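Local structure of esterase (Rhizomucor miehei CAU432, 4WY8) at residues A[244-250]-A[273-279]; A[171-176]-A[235-239]; A[48-52]-A[107-111]; A[43-49]-A[101-106]; A[6-11]-A[287-293]. The protein hydrolyses carboxylic ester bonds as a carboxylesterase of the alpha/beta hydrolase fold. One frame throughout, in Å; residues are numbered along the deposited sequence.

In the fold
The five contacts are spread over an alpha/beta hydrolase built on a mixed eight-stranded sheet. Interactions 3 and 4 start from one continuous stretch, 43-52, share Leu48 and Pro49, and pack on helix 101-111, with centres about 8 Å apart. Interactions 1 and 2 lie across the centre of the chain from them, their centres about 12 Å apart. They meet where Leu247 and Leu250 pack on Ile175 of helix 165-179. Interaction 5 joins the N-terminal arm to the segment of His291, the probable catalytic histidine, and its loop along the chain encloses the other four. Its centre is about 30 Å from that of interaction 1, yet both touch the second subunit.

Interaction 1 (A[244-250]-A[273-279]); sequences IDDLRVL and KLIEAGN
The side-chain amide of Asn279 bonds at both ends to main-chain atoms of the other segment. Asn279 ND2 donates to Leu247 O at 2.8 Å, and the bond is nearly straight at 166°. The acceptor lies close to the amide plane of Asn279, but ND2 sits above the carbonyl plane of Leu247. Asn279 OD1 receives Leu250 N at 2.8 Å, the donor tilted 25° from the side-chain carbonyl plane of Asn279. ND2 also donates to Leu274 O, this time on a lone pair, so three bonds fix the rotation of the amide. The side chain turns back beside its own backbone N (chi1 -71°), which lets ND2 share Leu274 O with Asn279 N.

Beside this polar grip lies an apolar patch. Ala277 CB fits against Ile244 CG2 at 3.8 Å and also meets Leu247 CB. Ile244 CD1 reaches over Glu276 CB, the two side chains crossing at about a right angle. Deeper in, Leu250 CD1 touches Leu274 CD2 at 3.8 Å, again with the side chains crosswise. Towards the surface, the Arg248 guanidinium lays one face over Ala277 CA. Arg248 NE forms a salt bridge with Asp245 OD1, its hydrogen bond long and weak.

Leu247 and Leu250 also pack on helix 165-179. Gly278, with positive phi, is the C' residue of a Schellman motif. Gly278 N bonds to Ile275 O, and Asn279 N to Leu274 O, closing helix 264-276 before strand 281-286 of the alpha/beta hydrolase sheet.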
# COMPACT_ATOMS: atom_id res chain seq x y z
N ILE A 244 21.40 5.83 -13.37
CA ILE A 244 21.17 4.58 -12.66
C ILE A 244 22.34 4.26 -11.72
O ILE A 244 22.14 3.87 -10.56
CB ILE A 244 20.98 3.43 -13.67
CG1 ILE A 244 19.84 3.77 -14.63
CG2 ILE A 244 20.70 2.13 -12.95
CD1 ILE A 244 18.54 4.17 -13.90
N ASP A 245 23.57 4.48 -12.19
CA ASP A 245 24.73 4.26 -11.33
C ASP A 245 24.79 5.21 -10.14
O ASP A 245 25.31 4.85 -9.07
CB ASP A 245 26.03 4.37 -12.14
CG ASP A 245 26.48 3.02 -12.70
OD1 ASP A 245 25.72 2.39 -13.47
OD2 ASP A 245 27.61 2.60 -12.36
N ASP A 246 24.32 6.44 -10.31
CA ASP A 246 24.27 7.36 -9.18
C ASP A 246 23.38 6.82 -8.05
O ASP A 246 23.60 7.13 -6.89
CB ASP A 246 23.74 8.72 -9.64
CG ASP A 246 24.79 9.56 -10.39
OD1 ASP A 246 26.01 9.35 -10.19
OD2 ASP A 246 24.37 10.43 -11.19
N LEU A 247 22.37 6.01 -8.41
CA LEU A 247 21.30 5.61 -7.48
C LEU A 247 21.49 4.19 -6.91
O LEU A 247 20.69 3.73 -6.09
CB LEU A 247 19.95 5.68 -8.21
CG LEU A 247 19.52 7.09 -8.62
CD1 LEU A 247 18.25 7.05 -9.45
CD2 LEU A 247 19.41 8.00 -7.41
N ARG A 248 22.55 3.51 -7.34
CA ARG A 248 22.84 2.16 -6.85
C ARG A 248 23.14 2.19 -5.36
O ARG A 248 23.58 3.22 -4.85
CB ARG A 248 24.03 1.57 -7.62
CG ARG A 248 23.74 1.37 -9.08
CD ARG A 248 24.73 0.47 -9.77
NE ARG A 248 24.37 0.34 -11.18
CZ ARG A 248 23.56 -0.60 -11.64
NH1 ARG A 248 23.07 -1.50 -10.79
NH2 ARG A 248 23.26 -0.66 -12.93
N VAL A 249 22.96 1.05 -4.69
CA VAL A 249 23.19 0.91 -3.25
C VAL A 249 22.63 2.10 -2.43
O VAL A 249 23.30 2.74 -1.62
CB VAL A 249 24.74 0.60 -3.00
CG1 VAL A 249 25.32 -0.15 -4.20
CG2 VAL A 249 25.61 1.82 -2.73
N LEU A 250 21.35 2.37 -2.63
CA LEU A 250 20.62 3.30 -1.77
C LEU A 250 19.80 2.52 -0.74
O LEU A 250 19.57 1.30 -0.89
CB LEU A 250 19.72 4.21 -2.61
CG LEU A 250 20.47 5.29 -3.40
CD1 LEU A 250 19.49 6.17 -4.13
CD2 LEU A 250 21.39 6.10 -2.53
N LYS A 273 13.41 4.18 -11.71
CA LYS A 273 14.88 4.30 -11.70
C LYS A 273 15.52 3.59 -10.49
O LYS A 273 16.59 2.97 -10.63
CB LYS A 273 15.32 5.76 -11.70
CG LYS A 273 15.19 6.47 -13.05
CD LYS A 273 16.19 7.62 -13.16
CE LYS A 273 16.09 8.30 -14.54
NZ LYS A 273 17.16 9.32 -14.73
N LEU A 274 14.91 3.70 -9.31
CA LEU A 274 15.48 3.02 -8.15
C LEU A 274 15.45 1.51 -8.34
O LEU A 274 16.37 0.81 -7.91
CB LEU A 274 14.76 3.40 -6.86
CG LEU A 274 14.91 4.84 -6.34
CD1 LEU A 274 14.06 5.04 -5.08
CD2 LEU A 274 16.36 5.12 -6.04
N ILE A 275 14.40 1.01 -8.97
CA ILE A 275 14.30 -0.41 -9.29
C ILE A 275 15.38 -0.83 -10.31
O ILE A 275 16.11 -1.79 -10.06
CB ILE A 275 12.90 -0.78 -9.83
CG1 ILE A 275 11.83 -0.57 -8.74
CG2 ILE A 275 12.84 -2.23 -10.33
CD1 ILE A 275 10.40 -0.69 -9.26
N GLU A 276 15.52 -0.08 -11.41
CA GLU A 276 16.60 -0.37 -12.37
C GLU A 276 17.96 -0.45 -11.69
O GLU A 276 18.79 -1.28 -12.05
CB GLU A 276 16.71 0.68 -13.48
CG GLU A 276 15.92 0.40 -14.73
CD GLU A 276 16.36 1.26 -15.91
OE1 GLU A 276 15.61 2.19 -16.28
OE2 GLU A 276 17.46 1.00 -16.47
N ALA A 277 18.18 0.41 -10.70
CA ALA A 277 19.46 0.46 -10.01
C ALA A 277 19.64 -0.68 -8.98
O ALA A 277 20.59 -0.66 -8.19
CB ALA A 277 19.61 1.79 -9.34
N GLY A 278 18.71 -1.64 -8.96
CA GLY A 278 18.87 -2.82 -8.12
C GLY A 278 18.55 -2.59 -6.64
O GLY A 278 19.01 -3.34 -5.77
N ASN A 279 17.78 -1.55 -6.34
CA ASN A 279 17.45 -1.30 -4.96
C ASN A 279 16.24 -2.10 -4.51
O ASN A 279 15.50 -2.60 -5.34
CB ASN A 279 17.26 0.20 -4.73
CG ASN A 279 18.56 0.98 -4.81
OD1 ASN A 279 19.46 0.79 -3.98
ND2 ASN A 279 18.66 1.87 -5.81
O HOH W 1 21.66 -1.63 -6.09

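Interaction 2 (A[171-176]-A[235-239]); sequences AVVCIR and IFACP
Ala171 makes a light contact: its CB meets Pro239 CG at 4.3 Å. Val172 does more. Val172 CG1 sits 3.5 Å from Phe236 O and near Ile235 O, so a methyl group faces two backbone carbonyls. Val172 CG1 also lies 3.9 Å from Pro239 CD. With CG1 beside the backbone N of Val172 (chi1 -63°), this branch fills the angle between Phe236 and the proline ring.

One turn on, Ile175 divides its two branches. Ile175 CG2 approaches Phe236 CE1 obliquely at 3.8 Å and lies near Ile235 CD1. Ile175 CD1 goes the other way, to Pro239 CB at 3.9 Å, and the side chains cross at about a right angle. Arg176 ends the row. Its aliphatic part bends past the ring, with Arg176 CD 3.7 Å from Phe236 CE1. The guanidinium plane stands 71° from the ring plane. Val172 O and Arg176 N lie at the ring edge, near its plane, while Ile235 CG1 lies over one face, toward the rim.

Asn168, one turn before Val172, donates to Ala237 O. Tyr270 of helix 264-276 closes over Ala171, Ile175 and Pro239. The arrangement is a loop packed on the helix after the probable nucleophile elbow of an alpha/beta hydrolase.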
# COMPACT_ATOMS: atom_id res chain seq x y z
N ALA A 171 15.12 11.70 -0.22
CA ALA A 171 15.80 11.05 -1.35
C ALA A 171 17.25 11.54 -1.53
O ALA A 171 18.23 10.73 -1.66
CB ALA A 171 15.00 11.27 -2.63
N VAL A 172 17.40 12.86 -1.54
CA VAL A 172 18.73 13.42 -1.83
C VAL A 172 19.68 13.33 -0.62
O VAL A 172 20.89 13.25 -0.80
CB VAL A 172 18.62 14.87 -2.34
CG1 VAL A 172 17.86 14.88 -3.65
CG2 VAL A 172 17.93 15.79 -1.31
N VAL A 173 19.14 13.35 0.60
CA VAL A 173 19.97 13.06 1.76
C VAL A 173 20.50 11.62 1.64
O VAL A 173 21.66 11.36 1.96
CB VAL A 173 19.22 13.25 3.09
CG1 VAL A 173 19.85 12.40 4.19
CG2 VAL A 173 19.21 14.71 3.48
N CYS A 174 19.67 10.69 1.16
CA CYS A 174 20.19 9.33 0.93
C CYS A 174 21.33 9.30 -0.11
O CYS A 174 22.41 8.73 0.17
CB CYS A 174 19.07 8.39 0.50
SG CYS A 174 17.98 7.95 1.88
N ILE A 175 21.11 9.91 -1.29
CA ILE A 175 22.18 9.94 -2.30
C ILE A 175 23.47 10.58 -1.74
O ILE A 175 24.60 10.10 -1.97
CB ILE A 175 21.76 10.71 -3.54
CG1 ILE A 175 20.48 10.12 -4.13
CG2 ILE A 175 22.91 10.75 -4.58
CD1 ILE A 175 19.83 11.02 -5.18
N ARG A 176 23.29 11.67 -1.01
CA ARG A 176 24.42 12.37 -0.43
C ARG A 176 25.19 11.54 0.60
O ARG A 176 26.42 11.51 0.57
CB ARG A 176 23.95 13.67 0.21
CG ARG A 176 25.11 14.48 0.69
CD ARG A 176 25.89 15.04 -0.50
NE ARG A 176 27.24 15.40 -0.11
CZ ARG A 176 27.56 16.50 0.56
NH1 ARG A 176 26.62 17.37 0.92
NH2 ARG A 176 28.82 16.73 0.87
N ILE A 235 21.66 16.72 -9.19
CA ILE A 235 20.84 15.57 -8.81
C ILE A 235 20.35 15.69 -7.36
O ILE A 235 19.42 14.99 -6.95
CB ILE A 235 21.61 14.23 -9.03
CG1 ILE A 235 22.83 14.13 -8.12
CG2 ILE A 235 22.03 14.06 -10.54
CD1 ILE A 235 23.59 12.80 -8.28
N PHE A 236 20.98 16.59 -6.62
CA PHE A 236 20.64 16.89 -5.24
C PHE A 236 19.47 17.88 -5.13
O PHE A 236 18.94 18.14 -4.03
CB PHE A 236 21.88 17.42 -4.51
CG PHE A 236 22.98 16.40 -4.45
CD1 PHE A 236 22.86 15.30 -3.60
CD2 PHE A 236 24.12 16.51 -5.25
CE1 PHE A 236 23.85 14.32 -3.54
CE2 PHE A 236 25.12 15.54 -5.19
CZ PHE A 236 24.98 14.45 -4.33
N ALA A 237 19.05 18.40 -6.28
CA ALA A 237 17.84 19.19 -6.40
C ALA A 237 16.73 18.31 -6.99
O ALA A 237 15.64 18.15 -6.42
CB ALA A 237 18.09 20.40 -7.30
N CYS A 238 17.05 17.69 -8.13
CA CYS A 238 16.11 16.87 -8.88
C CYS A 238 16.72 15.48 -9.04
O CYS A 238 17.43 15.22 -10.01
CB CYS A 238 15.81 17.48 -10.24
SG CYS A 238 15.18 19.20 -10.16
N PRO A 239 16.46 14.60 -8.07
CA PRO A 239 17.09 13.27 -8.10
C PRO A 239 16.63 12.40 -9.27
O PRO A 239 17.29 11.39 -9.54
CB PRO A 239 16.66 12.65 -6.76
CG PRO A 239 15.43 13.45 -6.33
CD PRO A 239 15.68 14.84 -6.84

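Interaction 3 (A[48-52]-A[107-111]); sequences LPDVY and LTVRA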
# COMPACT_ATOMS: atom_id res chain seq x y z
N LEU A 48 -6.08 13.83 18.81
CA LEU A 48 -4.64 13.96 18.73
C LEU A 48 -3.98 13.09 19.81
O LEU A 48 -4.25 13.24 20.99
CB LEU A 48 -4.28 15.44 18.87
CG LEU A 48 -2.97 15.99 18.32
CD1 LEU A 48 -2.77 15.73 16.83
CD2 LEU A 48 -2.94 17.48 18.62
N PRO A 49 -3.09 12.17 19.40
CA PRO A 49 -2.41 11.28 20.35
C PRO A 49 -1.53 12.07 21.30
O PRO A 49 -1.07 13.15 20.95
CB PRO A 49 -1.55 10.38 19.45
CG PRO A 49 -2.11 10.54 18.08
CD PRO A 49 -2.65 11.93 18.02
N ASP A 50 -1.32 11.53 22.49
CA ASP A 50 -0.41 12.08 23.48
C ASP A 50 1.02 11.64 23.22
O ASP A 50 1.29 10.44 23.02
CB ASP A 50 -0.83 11.61 24.86
CG ASP A 50 -2.16 12.19 25.29
OD1 ASP A 50 -2.37 13.40 25.09
OD2 ASP A 50 -2.99 11.40 25.79
N VAL A 51 1.96 12.58 23.26
CA VAL A 51 3.35 12.23 23.04
C VAL A 51 4.21 12.94 24.05
O VAL A 51 3.86 13.99 24.57
CB VAL A 51 3.85 12.60 21.60
CG1 VAL A 51 3.02 11.88 20.50
CG2 VAL A 51 3.84 14.11 21.38
N TYR A 52 5.36 12.34 24.32
CA TYR A 52 6.43 13.00 25.04
C TYR A 52 7.23 13.82 24.03
O TYR A 52 7.81 13.24 23.11
CB TYR A 52 7.31 11.97 25.76
CG TYR A 52 8.45 12.60 26.52
CD1 TYR A 52 8.36 12.81 27.89
CD2 TYR A 52 9.60 13.03 25.87
CE1 TYR A 52 9.40 13.41 28.59
CE2 TYR A 52 10.64 13.64 26.56
CZ TYR A 52 10.53 13.82 27.91
OH TYR A 52 11.58 14.42 28.59
N LEU A 107 2.29 9.03 13.60
CA LEU A 107 3.41 8.17 13.23
C LEU A 107 4.18 7.73 14.49
O LEU A 107 4.53 6.57 14.66
CB LEU A 107 4.32 8.91 12.26
CG LEU A 107 5.53 8.15 11.70
CD1 LEU A 107 5.12 6.87 10.91
CD2 LEU A 107 6.39 9.09 10.86
N THR A 108 4.42 8.68 15.37
CA THR A 108 5.09 8.43 16.63
C THR A 108 4.41 7.32 17.40
O THR A 108 5.07 6.35 17.79
CB THR A 108 5.12 9.68 17.51
OG1 THR A 108 5.88 10.72 16.85
CG2 THR A 108 5.72 9.35 18.87
N VAL A 109 3.09 7.43 17.62
CA VAL A 109 2.50 6.39 18.48
C VAL A 109 2.17 5.10 17.74
O VAL A 109 2.16 4.01 18.35
CB VAL A 109 1.21 6.87 19.18
CG1 VAL A 109 1.50 8.14 20.01
CG2 VAL A 109 0.13 7.18 18.15
N ARG A 110 1.94 5.18 16.44
CA ARG A 110 1.65 3.95 15.70
C ARG A 110 2.92 3.13 15.49
O ARG A 110 2.89 1.92 15.59
CB ARG A 110 0.98 4.25 14.36
CG ARG A 110 -0.43 4.82 14.51
CD ARG A 110 -1.07 5.01 13.14
NE ARG A 110 -2.17 5.96 13.15
CZ ARG A 110 -3.16 5.99 12.25
NH1 ARG A 110 -3.18 5.10 11.26
NH2 ARG A 110 -4.11 6.92 12.33
N ALA A 111 4.03 3.79 15.21
CA ALA A 111 5.28 3.07 14.97
C ALA A 111 6.01 2.78 16.28
O ALA A 111 6.92 1.95 16.31
CB ALA A 111 6.19 3.87 14.03
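The chain at 48-52 runs extended past the last turn of helix 101-111, and the backbones stay well apart, with Pro49 and Val109 closest at 7.2 Å between CA atoms. The contact is therefore made almost wholly by side chains, and it is apolar. Val109 is the centre. Both of its methyl groups straddle Pro49 CB, with Val109 CG1 and CG2 each 3.8 Å from it. Val109 CG2 also reaches Pro49 CG at 4.0 Å, so the valine fork sits against one corner of the proline ring. The two side chains cross at about a right angle.

Val109 CG1 also touches the backbone of 48-52, 3.8 Å from Asp50 O. Val51 then continues the row. Val51 CG1 points in beside its backbone N (chi1 -59°) and lodges between two helix residues, 4.1 Å from Val109 CG1 and 4.0 Å from Thr108 CG2. Thr108 offers its methyl to the strand. Its OG1 is turned to Val104 O, one turn back in the helix, and to Thr71 OG1.

Around it, Tyr52 belongs to strand 51-59, an outermost strand of the sheet within this chain, and pairs with Arg72 of strand 65-73. Val51 also packs on Tyr105, and helix 301-322 meets helix 101-111 through Arg110 and Ala111.

Interaction 4 (A[43-49]-A[101-106]); sequences KALEGLP and RRTVYE
Arg102 and Leu48 form the tight part of this contact, and Arg101 with Leu45 forms its more open side. The Arg102 guanidinium grips Glu46 O end-on with both terminal nitrogens, NH1 at 2.8 Å and NH2 at 3.0 Å. The oxygen lies nearly in the guanidinium plane, and both nitrogens reach it from the same face of its carbonyl. The side chain curls to get there, with bends at chi2 (74°) and chi3 (62°). Leu48 CD1 lies over the centre of one guanidinium face, 3.8 Å from Arg102 CZ. Arg102 NE is held by Ala297 O, so two carbonyls hold the guanidinium.

Tyr105 continues the firm part. Tyr105 CD2 lies 4.0 Å from Leu48 CG, and Arg101 CG covers one face of its ring. Pro49 CG lies 3.3 Å from Glu106 OE2. The other carboxylate oxygen of Glu106 forms a salt bridge with Arg110.

Towards solvent, longer side chains and a water take over. Leu48 CD2 and Leu45 CD2 lie over the Arg101 guanidinium, Leu48 CD2 being 3.6 Å from Arg101 NE. A water takes a bond from Arg101 NH2 and lies within reach of Ala44 O. Leu45 to Leu48 make a type II turn with Gly47 at positive phi. The loop runs from helix 27-39 across the start of helix 101-111 into strand 51-59, while Val104 faces strand 114-118.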
# COMPACT_ATOMS: atom_id res chain seq x y z
N LYS A 43 -11.08 21.19 14.80
CA LYS A 43 -10.85 19.76 14.84
C LYS A 43 -9.36 19.43 15.07
O LYS A 43 -8.98 18.26 15.22
CB LYS A 43 -11.33 19.12 13.54
CG LYS A 43 -12.82 19.16 13.27
CD LYS A 43 -13.57 18.03 13.96
CE LYS A 43 -14.60 17.39 13.02
NZ LYS A 43 -15.11 16.08 13.54
N ALA A 44 -8.54 20.48 15.10
CA ALA A 44 -7.08 20.32 15.10
C ALA A 44 -6.54 19.47 16.24
O ALA A 44 -5.53 18.79 16.08
CB ALA A 44 -6.42 21.68 15.12
N LEU A 45 -7.23 19.49 17.37
CA LEU A 45 -6.79 18.81 18.58
C LEU A 45 -7.58 17.53 18.82
O LEU A 45 -7.18 16.69 19.63
CB LEU A 45 -6.93 19.74 19.78
CG LEU A 45 -6.10 21.03 19.81
CD1 LEU A 45 -6.40 21.81 21.08
CD2 LEU A 45 -4.62 20.73 19.72
N GLU A 46 -8.69 17.36 18.11
CA GLU A 46 -9.55 16.19 18.32
C GLU A 46 -8.84 14.90 17.93
O GLU A 46 -8.35 14.77 16.80
CB GLU A 46 -10.84 16.29 17.52
CG GLU A 46 -11.88 17.23 18.06
CD GLU A 46 -13.25 16.94 17.48
OE1 GLU A 46 -13.42 15.84 16.90
OE2 GLU A 46 -14.15 17.81 17.61
N GLY A 47 -8.79 13.96 18.87
CA GLY A 47 -8.19 12.66 18.64
C GLY A 47 -6.69 12.70 18.46
O GLY A 47 -6.07 11.72 18.04
N LEU A 48 -6.08 13.83 18.81
CA LEU A 48 -4.64 13.96 18.73
C LEU A 48 -3.98 13.09 19.81
O LEU A 48 -4.25 13.24 20.99
CB LEU A 48 -4.28 15.44 18.87
CG LEU A 48 -2.97 15.99 18.32
CD1 LEU A 48 -2.77 15.73 16.83
CD2 LEU A 48 -2.94 17.48 18.62
N PRO A 49 -3.09 12.17 19.40
CA PRO A 49 -2.41 11.28 20.35
C PRO A 49 -1.53 12.07 21.30
O PRO A 49 -1.07 13.15 20.95
CB PRO A 49 -1.55 10.38 19.45
CG PRO A 49 -2.11 10.54 18.08
CD PRO A 49 -2.65 11.93 18.02
N ARG A 101 2.01 18.35 12.76
CA ARG A 101 1.81 17.81 14.09
C ARG A 101 0.94 16.55 14.05
O ARG A 101 1.24 15.56 14.72
CB ARG A 101 1.15 18.85 15.01
CG ARG A 101 0.76 18.26 16.36
CD ARG A 101 0.15 19.32 17.27
NE ARG A 101 -1.07 19.85 16.69
CZ ARG A 101 -1.68 20.95 17.11
NH1 ARG A 101 -1.18 21.65 18.11
NH2 ARG A 101 -2.80 21.34 16.52
N ARG A 102 -0.15 16.60 13.31
CA ARG A 102 -1.06 15.46 13.27
C ARG A 102 -0.32 14.21 12.75
O ARG A 102 -0.28 13.15 13.40
CB ARG A 102 -2.28 15.81 12.40
CG ARG A 102 -3.21 14.64 12.08
CD ARG A 102 -4.05 14.23 13.26
NE ARG A 102 -4.92 15.34 13.67
CZ ARG A 102 -5.85 15.26 14.62
NH1 ARG A 102 -6.05 14.12 15.26
NH2 ARG A 102 -6.58 16.32 14.91
N THR A 103 0.29 14.36 11.58
CA THR A 103 1.01 13.28 10.94
C THR A 103 2.11 12.71 11.84
O THR A 103 2.23 11.48 12.01
CB THR A 103 1.64 13.78 9.63
OG1 THR A 103 0.59 14.23 8.75
CG2 THR A 103 2.45 12.67 8.98
N VAL A 104 2.90 13.60 12.43
CA VAL A 104 4.03 13.23 13.27
C VAL A 104 3.60 12.55 14.57
O VAL A 104 4.15 11.50 14.95
CB VAL A 104 4.90 14.48 13.57
CG1 VAL A 104 5.84 14.21 14.74
CG2 VAL A 104 5.71 14.90 12.31
N TYR A 105 2.60 13.09 15.25
CA TYR A 105 2.13 12.46 16.49
C TYR A 105 1.57 11.07 16.20
O TYR A 105 1.90 10.09 16.93
CB TYR A 105 1.06 13.30 17.19
CG TYR A 105 1.57 14.54 17.92
CD1 TYR A 105 2.78 15.13 17.57
CD2 TYR A 105 0.83 15.12 18.96
CE1 TYR A 105 3.24 16.28 18.24
CE2 TYR A 105 1.28 16.26 19.63
CZ TYR A 105 2.48 16.84 19.26
OH TYR A 105 2.94 17.97 19.91
N GLU A 106 0.78 10.96 15.12
CA GLU A 106 0.23 9.63 14.75
C GLU A 106 1.32 8.61 14.40
O GLU A 106 1.28 7.46 14.82
CB GLU A 106 -0.74 9.76 13.57
CG GLU A 106 -2.11 10.34 13.93
CD GLU A 106 -2.98 9.43 14.83
OE1 GLU A 106 -2.72 8.20 14.92
OE2 GLU A 106 -3.95 9.96 15.42
O HOH W 2 -2.93 19.26 14.43

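Interaction 5 (A[6-11]-A[287-293]); sequences KLKPYC and LGIIHGI
Cys11, on the first turn of helix 9-17, packs against the loop that carries the probable catalytic histidine of this alpha/beta hydrolase. His291 itself turns the other way and bonds to Ser164 and Asp261, in the geometry of a Ser-His-Asp triad.

From the helix, Cys11 CB meets Ile290 CG1 at 3.8 Å. The next atom is the tip. SG lies beside the backbone N of Cys11 (chi1 -76°) and among Ile289, Ile290 and Ile293. Cys11 SG touches Ile293 CG2 at 3.7 Å and lies near Ile289 CB. It also takes a weak hydrogen bond from Ile290 N. Ile290 reaches back on both sides: Ile290 CD1 comes to 3.5 Å from Cys11 O, and CG2 meets Leu7 CD2, the side chains of Leu7 and Ile290 crossing at about a right angle.

Before the helix, the backbones come close at Gly288. Lys8 N, at the N-cap position, donates to Gly288 O at 2.9 Å. Lys6 O accepts a CA-H contact from Gly288, and there is little room for a side chain at this positive-phi residue. Lys8 sends its chain along the loop to the dimer interface, where NZ bonds to Val281 O of the second subunit and to Thr302 OG1. A water also takes a bond from Lys8 NZ at 2.7 Å and passes one to Leu287 O at 2.8 Å.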
# COMPACT_ATOMS: atom_id res chain seq x y z
N LYS A 6 -11.97 9.86 -9.53
CA LYS A 6 -12.99 9.97 -8.51
C LYS A 6 -12.24 10.19 -7.20
O LYS A 6 -11.55 9.28 -6.72
CB LYS A 6 -13.88 8.72 -8.45
CG LYS A 6 -14.70 8.43 -9.74
CD LYS A 6 -15.79 9.48 -10.00
CE LYS A 6 -16.62 9.13 -11.24
NZ LYS A 6 -17.49 10.27 -11.68
N LEU A 7 -12.34 11.39 -6.65
CA LEU A 7 -11.71 11.67 -5.38
C LEU A 7 -12.56 11.14 -4.25
O LEU A 7 -13.79 11.05 -4.38
CB LEU A 7 -11.49 13.17 -5.18
CG LEU A 7 -10.51 13.80 -6.16
CD1 LEU A 7 -10.41 15.29 -5.87
CD2 LEU A 7 -9.16 13.10 -6.10
N LYS A 8 -11.91 10.78 -3.15
CA LYS A 8 -12.61 10.49 -1.91
C LYS A 8 -13.14 11.81 -1.32
O LYS A 8 -12.55 12.87 -1.55
CB LYS A 8 -11.69 9.76 -0.92
CG LYS A 8 -11.03 8.54 -1.56
CD LYS A 8 -10.69 7.46 -0.54
CE LYS A 8 -10.03 6.28 -1.24
NZ LYS A 8 -9.03 5.55 -0.39
N PRO A 9 -14.25 11.73 -0.58
CA PRO A 9 -14.93 12.89 0.03
C PRO A 9 -14.00 13.91 0.72
O PRO A 9 -14.09 15.10 0.44
CB PRO A 9 -15.88 12.23 1.05
CG PRO A 9 -15.88 10.71 0.71
CD PRO A 9 -15.11 10.54 -0.57
N TYR A 10 -13.15 13.45 1.63
CA TYR A 10 -12.25 14.36 2.35
C TYR A 10 -11.38 15.17 1.38
O TYR A 10 -11.30 16.41 1.47
CB TYR A 10 -11.38 13.55 3.32
CG TYR A 10 -10.44 14.34 4.20
CD1 TYR A 10 -10.66 14.43 5.58
CD2 TYR A 10 -9.29 14.93 3.68
CE1 TYR A 10 -9.78 15.12 6.41
CE2 TYR A 10 -8.41 15.63 4.49
CZ TYR A 10 -8.65 15.71 5.85
OH TYR A 10 -7.76 16.40 6.65
N CYS A 11 -10.76 14.45 0.43
CA CYS A 11 -9.83 15.03 -0.53
C CYS A 11 -10.56 15.96 -1.51
O CYS A 11 -10.01 16.99 -1.93
CB CYS A 11 -9.10 13.91 -1.29
SG CYS A 11 -7.77 13.07 -0.33
N LEU A 287 -5.23 5.33 -4.85
CA LEU A 287 -6.27 5.89 -5.70
C LEU A 287 -7.21 6.81 -4.92
O LEU A 287 -7.40 6.66 -3.70
CB LEU A 287 -7.07 4.79 -6.37
CG LEU A 287 -6.56 4.42 -7.77
CD1 LEU A 287 -5.23 3.64 -7.73
CD2 LEU A 287 -7.62 3.63 -8.51
N GLY A 288 -7.73 7.80 -5.64
CA GLY A 288 -8.72 8.73 -5.12
C GLY A 288 -8.22 9.79 -4.16
O GLY A 288 -9.04 10.45 -3.50
N ILE A 289 -6.91 10.00 -4.07
CA ILE A 289 -6.41 11.02 -3.16
C ILE A 289 -5.63 12.11 -3.87
O ILE A 289 -5.15 11.94 -5.00
CB ILE A 289 -5.49 10.43 -2.05
CG1 ILE A 289 -4.21 9.85 -2.65
CG2 ILE A 289 -6.22 9.37 -1.25
CD1 ILE A 289 -3.17 9.58 -1.61
N ILE A 290 -5.49 13.23 -3.18
CA ILE A 290 -4.71 14.34 -3.67
C ILE A 290 -3.48 14.55 -2.83
O ILE A 290 -3.33 13.99 -1.74
CB ILE A 290 -5.51 15.65 -3.70
CG1 ILE A 290 -6.06 15.96 -2.29
CG2 ILE A 290 -6.61 15.57 -4.75
CD1 ILE A 290 -6.50 17.43 -2.08
N HIS A 291 -2.60 15.37 -3.36
CA HIS A 291 -1.45 15.85 -2.63
C HIS A 291 -1.88 16.69 -1.42
O HIS A 291 -2.84 17.45 -1.50
CB HIS A 291 -0.57 16.66 -3.58
CG HIS A 291 0.82 16.91 -3.07
ND1 HIS A 291 1.92 16.24 -3.56
CD2 HIS A 291 1.29 17.80 -2.17
CE1 HIS A 291 3.01 16.68 -2.95
NE2 HIS A 291 2.66 17.63 -2.10
N GLY A 292 -1.15 16.56 -0.32
CA GLY A 292 -1.29 17.45 0.82
C GLY A 292 -2.07 16.93 2.02
O GLY A 292 -2.36 17.69 2.96
N ILE A 293 -2.36 15.64 2.04
CA ILE A 293 -3.15 15.13 3.14
C ILE A 293 -2.35 15.05 4.45
O ILE A 293 -2.94 14.91 5.52
CB ILE A 293 -3.77 13.77 2.79
CG1 ILE A 293 -2.72 12.73 2.40
CG2 ILE A 293 -4.74 13.95 1.62
CD1 ILE A 293 -3.38 11.42 1.97
O HOH W 3 -7.12 4.53 -1.94
O HOH W 4 -5.45 14.71 5.79